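Long-range contact in putative sugar binding protein (Bacteroides vulgatus ATCC 8482, PDB 3KEZ), which probably binds sugars or other glycan nutrients at the outer membrane as a calcium-containing member of the SusD family: residues A[34-46]-A[259-272]. Residues are numbered along the deposited sequence; the frame is centred on the assembly and turned at random.
Sequences MQSSDAYSGRLVY and IVNLTTDSPGKESM. With CA (calcium ion), chain C; EDO (1,2-ethanediol), chain G.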
loop_
_atom_site.group_PDB
_atom_site.type_symbol
_atom_site.label_atom_id
_atom_site.label_comp_id
_atom_site.label_asym_id
_atom_site.label_seq_id
_atom_site.Cartn_x
_atom_site.Cartn_y
_atom_site.Cartn_z
HETATM N N MSE A 34 1.719 -3.290 13.016
HETATM C CA MSE A 34 1.775 -2.713 11.676
HETATM C C MSE A 34 2.973 -1.814 11.473
HETATM O O MSE A 34 3.411 -1.657 10.337
HETATM C CB MSE A 34 0.505 -1.879 11.394
HETATM C CG MSE A 34 -0.753 -2.724 11.375
HETATM SE SE MSE A 34 -2.373 -1.736 11.227
HETATM C CE MSE A 34 -2.198 -1.332 9.413
ATOM N N GLN A 35 3.442 -1.164 12.553
ATOM C CA GLN A 35 4.642 -0.309 12.537
ATOM C C GLN A 35 5.970 -1.016 12.282
ATOM O O GLN A 35 6.964 -0.348 11.966
ATOM C CB GLN A 35 4.782 0.481 13.857
ATOM C CG GLN A 35 3.894 1.676 13.895
ATOM C CD GLN A 35 3.557 2.114 15.280
ATOM O OE1 GLN A 35 4.381 1.989 16.215
ATOM N NE2 GLN A 35 2.341 2.669 15.433
ATOM N N SER A 36 6.008 -2.336 12.413
ATOM C CA SER A 36 7.267 -3.078 12.233
ATOM C C SER A 36 7.829 -2.878 10.841
ATOM O O SER A 36 7.075 -2.772 9.871
ATOM C CB SER A 36 7.018 -4.600 12.453
ATOM O OG SER A 36 8.158 -5.377 12.149
ATOM N N SER A 37 9.150 -2.892 10.720
ATOM C CA SER A 37 9.776 -2.873 9.404
ATOM C C SER A 37 9.468 -4.171 8.621
ATOM O O SER A 37 9.600 -4.215 7.410
ATOM C CB SER A 37 11.279 -2.634 9.507
ATOM O OG SER A 37 11.885 -3.708 10.212
ATOM N N ASP A 38 9.039 -5.219 9.318
ATOM C CA ASP A 38 8.558 -6.415 8.645
ATOM C C ASP A 38 7.119 -6.261 8.168
ATOM O O ASP A 38 6.632 -7.116 7.435
ATOM C CB ASP A 38 8.677 -7.648 9.563
ATOM C CG ASP A 38 10.110 -8.185 9.649
ATOM O OD1 ASP A 38 10.978 -7.754 8.869
ATOM O OD2 ASP A 38 10.368 -9.030 10.516
ATOM N N ALA A 39 6.426 -5.222 8.628
ATOM C CA ALA A 39 5.062 -4.953 8.191
ATOM C C ALA A 39 5.054 -3.645 7.407
ATOM O O ALA A 39 5.786 -3.524 6.397
ATOM C CB ALA A 39 4.071 -4.936 9.391
ATOM N N TYR A 40 4.245 -2.677 7.836
ATOM C CA TYR A 40 4.012 -1.478 7.047
ATOM C C TYR A 40 5.077 -0.378 7.164
ATOM O O TYR A 40 4.990 0.651 6.497
ATOM C CB TYR A 40 2.604 -0.925 7.330
ATOM C CG TYR A 40 1.538 -1.862 6.796
ATOM C CD1 TYR A 40 1.281 -1.966 5.393
ATOM C CD2 TYR A 40 0.839 -2.703 7.659
ATOM C CE1 TYR A 40 0.303 -2.848 4.906
ATOM C CE2 TYR A 40 -0.146 -3.601 7.166
ATOM C CZ TYR A 40 -0.411 -3.659 5.812
ATOM O OH TYR A 40 -1.370 -4.553 5.368
ATOM N N SER A 41 6.112 -0.587 7.961
ATOM C CA SER A 41 7.228 0.347 7.929
ATOM C C SER A 41 8.332 -0.160 6.992
ATOM O O SER A 41 9.374 0.460 6.893
ATOM C CB SER A 41 7.749 0.610 9.340
ATOM O OG SER A 41 7.010 1.614 10.003
ATOM N N GLY A 42 8.101 -1.271 6.289
ATOM C CA GLY A 42 9.122 -1.769 5.363
ATOM C C GLY A 42 8.610 -2.739 4.320
ATOM O O GLY A 42 8.109 -2.342 3.257
ATOM N N ARG A 43 8.684 -4.016 4.649
ATOM C CA ARG A 43 8.501 -5.081 3.651
ATOM C C ARG A 43 7.206 -5.028 2.906
ATOM O O ARG A 43 7.212 -5.289 1.701
ATOM C CB ARG A 43 8.681 -6.463 4.304
ATOM C CG ARG A 43 10.128 -6.704 4.662
ATOM C CD ARG A 43 10.344 -8.081 5.272
ATOM N NE ARG A 43 11.744 -8.300 5.600
ATOM C CZ ARG A 43 12.198 -9.326 6.308
ATOM N NH1 ARG A 43 11.363 -10.228 6.762
ATOM N NH2 ARG A 43 13.493 -9.432 6.576
ATOM N N LEU A 44 6.104 -4.662 3.594
ATOM C CA LEU A 44 4.794 -4.595 2.922
ATOM C C LEU A 44 4.690 -3.390 2.004
ATOM O O LEU A 44 3.933 -3.422 1.021
ATOM C CB LEU A 44 3.612 -4.645 3.916
ATOM C CG LEU A 44 3.560 -5.961 4.733
ATOM C CD1 LEU A 44 2.463 -5.852 5.757
ATOM C CD2 LEU A 44 3.321 -7.193 3.839
ATOM N N VAL A 45 5.520 -2.380 2.236
ATOM C CA VAL A 45 5.523 -1.234 1.373
ATOM C C VAL A 45 6.397 -1.463 0.164
ATOM O O VAL A 45 5.949 -1.294 -0.954
ATOM C CB VAL A 45 5.890 0.057 2.129
ATOM C CG1 VAL A 45 5.720 1.275 1.210
ATOM C CG2 VAL A 45 4.957 0.191 3.370
ATOM N N TYR A 46 7.659 -1.842 0.357
ATOM C CA TYR A 46 8.547 -1.864 -0.772
ATOM C C TYR A 46 8.274 -2.966 -1.785
ATOM O O TYR A 46 8.746 -2.876 -2.912
ATOM C CB TYR A 46 10.020 -1.846 -0.371
ATOM C CG TYR A 46 10.627 -3.075 0.306
ATOM C CD1 TYR A 46 10.763 -4.266 -0.350
ATOM C CD2 TYR A 46 11.171 -2.974 1.563
ATOM C CE1 TYR A 46 11.371 -5.361 0.264
ATOM C CE2 TYR A 46 11.768 -4.066 2.195
ATOM C CZ TYR A 46 11.897 -5.239 1.521
ATOM O OH TYR A 46 12.523 -6.312 2.126
ATOM N N ILE A 259 1.347 5.595 9.160
ATOM C CA ILE A 259 2.059 4.822 10.162
ATOM C C ILE A 259 2.979 5.809 10.880
ATOM O O ILE A 259 3.830 6.467 10.234
ATOM C CB ILE A 259 2.895 3.641 9.585
ATOM C CG1 ILE A 259 2.030 2.660 8.762
ATOM C CG2 ILE A 259 3.674 2.930 10.694
ATOM C CD1 ILE A 259 0.865 1.988 9.532
ATOM N N VAL A 260 2.787 5.928 12.199
ATOM C CA VAL A 260 3.573 6.818 13.056
ATOM C C VAL A 260 4.723 6.047 13.716
ATOM O O VAL A 260 4.496 5.105 14.484
ATOM C CB VAL A 260 2.704 7.481 14.136
ATOM C CG1 VAL A 260 3.560 8.366 15.063
ATOM C CG2 VAL A 260 1.590 8.327 13.468
ATOM N N ASN A 261 5.937 6.430 13.364
ATOM C CA ASN A 261 7.169 5.907 13.956
ATOM C C ASN A 261 7.824 6.996 14.815
ATOM O O ASN A 261 7.881 8.168 14.419
ATOM C CB ASN A 261 8.120 5.462 12.823
ATOM C CG ASN A 261 7.607 4.226 12.088
ATOM O OD1 ASN A 261 7.071 3.315 12.717
ATOM N ND2 ASN A 261 7.751 4.196 10.747
ATOM N N LEU A 262 8.326 6.627 15.988
ATOM C CA LEU A 262 8.882 7.635 16.934
ATOM C C LEU A 262 10.299 7.302 17.380
ATOM O O LEU A 262 10.652 6.135 17.472
ATOM C CB LEU A 262 7.971 7.760 18.155
ATOM C CG LEU A 262 6.512 8.146 17.880
ATOM C CD1 LEU A 262 5.704 7.972 19.139
ATOM C CD2 LEU A 262 6.409 9.601 17.322
ATOM N N THR A 263 11.106 8.328 17.670
ATOM C CA THR A 263 12.448 8.119 18.237
ATOM C C THR A 263 12.409 7.099 19.384
ATOM O O THR A 263 13.304 6.273 19.511
ATOM C CB THR A 263 13.084 9.446 18.732
ATOM O OG1 THR A 263 13.254 10.341 17.620
ATOM C CG2 THR A 263 14.439 9.195 19.420
ATOM N N THR A 264 11.338 7.140 20.173
ATOM C CA THR A 264 11.189 6.298 21.360
ATOM C C THR A 264 10.352 5.053 21.090
ATOM O O THR A 264 9.971 4.328 21.996
ATOM C CB THR A 264 10.553 7.123 22.507
ATOM O OG1 THR A 264 9.331 7.710 22.042
ATOM C CG2 THR A 264 11.528 8.221 22.966
ATOM N N ASP A 265 10.086 4.803 19.820
ATOM C CA ASP A 265 9.274 3.681 19.400
ATOM C C ASP A 265 9.612 3.412 17.941
ATOM O O ASP A 265 8.797 3.676 17.050
ATOM C CB ASP A 265 7.817 4.051 19.527
ATOM C CG ASP A 265 6.895 2.919 19.110
ATOM O OD1 ASP A 265 7.244 1.735 19.360
ATOM O OD2 ASP A 265 5.820 3.233 18.554
ATOM N N SER A 266 10.834 2.930 17.711
ATOM C CA SER A 266 11.446 2.946 16.394
ATOM C C SER A 266 11.332 1.605 15.664
ATOM O O SER A 266 11.514 0.547 16.279
ATOM C CB SER A 266 12.920 3.354 16.494
ATOM O OG SER A 266 13.554 3.193 15.249
ATOM N N PRO A 267 11.039 1.650 14.347
ATOM C CA PRO A 267 11.027 0.427 13.559
ATOM C C PRO A 267 12.402 -0.096 13.213
ATOM O O PRO A 267 12.511 -1.207 12.697
ATOM C CB PRO A 267 10.277 0.835 12.281
ATOM C CG PRO A 267 10.590 2.271 12.138
ATOM C CD PRO A 267 10.517 2.783 13.565
ATOM N N GLY A 268 13.442 0.682 13.467
ATOM C CA GLY A 268 14.812 0.241 13.188
ATOM C C GLY A 268 15.266 0.513 11.765
ATOM O O GLY A 268 14.525 1.045 10.926
ATOM N N LYS A 269 16.495 0.102 11.485
ATOM C CA LYS A 269 17.179 0.452 10.230
ATOM C C LYS A 269 16.668 -0.273 8.972
ATOM O O LYS A 269 17.097 0.053 7.855
ATOM C CB LYS A 269 18.682 0.272 10.397
ATOM C CG LYS A 269 19.351 1.328 11.300
ATOM C CD LYS A 269 20.842 1.009 11.511
ATOM C CE LYS A 269 21.507 2.015 12.457
ATOM N NZ LYS A 269 22.964 1.742 12.640
ATOM N N GLU A 270 15.753 -1.235 9.118
ATOM C CA GLU A 270 15.122 -1.848 7.924
ATOM C C GLU A 270 13.817 -1.145 7.519
ATOM O O GLU A 270 13.087 -1.623 6.657
ATOM C CB GLU A 270 14.914 -3.354 8.117
ATOM C CG GLU A 270 16.222 -4.092 8.318
ATOM C CD GLU A 270 16.108 -5.598 8.201
ATOM O OE1 GLU A 270 15.033 -6.145 8.528
ATOM O OE2 GLU A 270 17.123 -6.220 7.802
ATOM N N SER A 271 13.571 0.028 8.092
ATOM C CA SER A 271 12.400 0.835 7.758
ATOM C C SER A 271 12.611 1.576 6.428
ATOM O O SER A 271 13.746 1.765 5.993
ATOM C CB SER A 271 12.158 1.868 8.870
ATOM O OG SER A 271 13.158 2.881 8.824
HETATM N N MSE A 272 11.527 2.023 5.816
HETATM C CA MSE A 272 11.598 2.747 4.521
HETATM C C MSE A 272 12.503 3.963 4.598
HETATM O O MSE A 272 13.247 4.256 3.646
HETATM C CB MSE A 272 10.200 3.133 4.023
HETATM C CG MSE A 272 9.288 1.939 3.712
HETATM SE SE MSE A 272 9.999 0.949 2.245
HETATM C CE MSE A 272 9.465 2.099 0.733
HETATM CA CA CA C . 8.288 9.890 12.765
HETATM C C1 EDO G . 13.867 -12.794 9.421
HETATM O O1 EDO G . 12.728 -12.472 8.620
HETATM C C2 EDO G . 15.117 -12.233 8.758
HETATM O O2 EDO G . 14.970 -12.274 7.324
HETATM O O HOH W 1 14.363 -2.515 11.525
HETATM O O HOH W 2 10.659 -3.125 13.187
HETATM O O HOH W 3 12.330 -5.685 8.473
HETATM O O HOH W 4 12.177 -3.835 5.692
HETATM O O HOH W 5 6.847 11.485 14.219
#
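N261 and S41 meet through their side chains: ND2 of N261 donates to OG of S41 over 2.8 Å, and the acceptor lies only 8° out of the amide plane, though the N-H does not point straight at it. The carbonyl A330 O, between the calcium ligands D329 and N331, takes a further bond from ND2, so this amide links S41 to the metal-binding residues. With an alanine here, S41 OG would probably lose its donor and A330 O its partner, although the backbone oxygen that binds calcium would remain.

M272, a selenomethionine, can be followed outward from CB, which lies 4.0 Å from S41 O. CG comes closer to that same oxygen, at 3.5 Å. The chain then bends at chi2 (-65°) and chi3 (-78°), bringing SE to 3.8 Å from Y46 CB, at the edge of the tyrosine ring, a Met-aromatic contact. CE ends 3.9 Å from V45 CG1. The backbone N of the same residue donates to S41 O at 2.9 Å, and G42 and S271 each occupy an N-cap position.

Nearer strand 255-259, I259 splits its branches: CG2 packs on Q35 CG at 3.4 Å, while CG1 lies 3.9 Å from Y40 CB.

N261 O, with Q322, E325, D329 and N331, ligates the calcium, so this loop-to-loop contact joins the helix 43-50 start to the calcium site of a SusD-family fold.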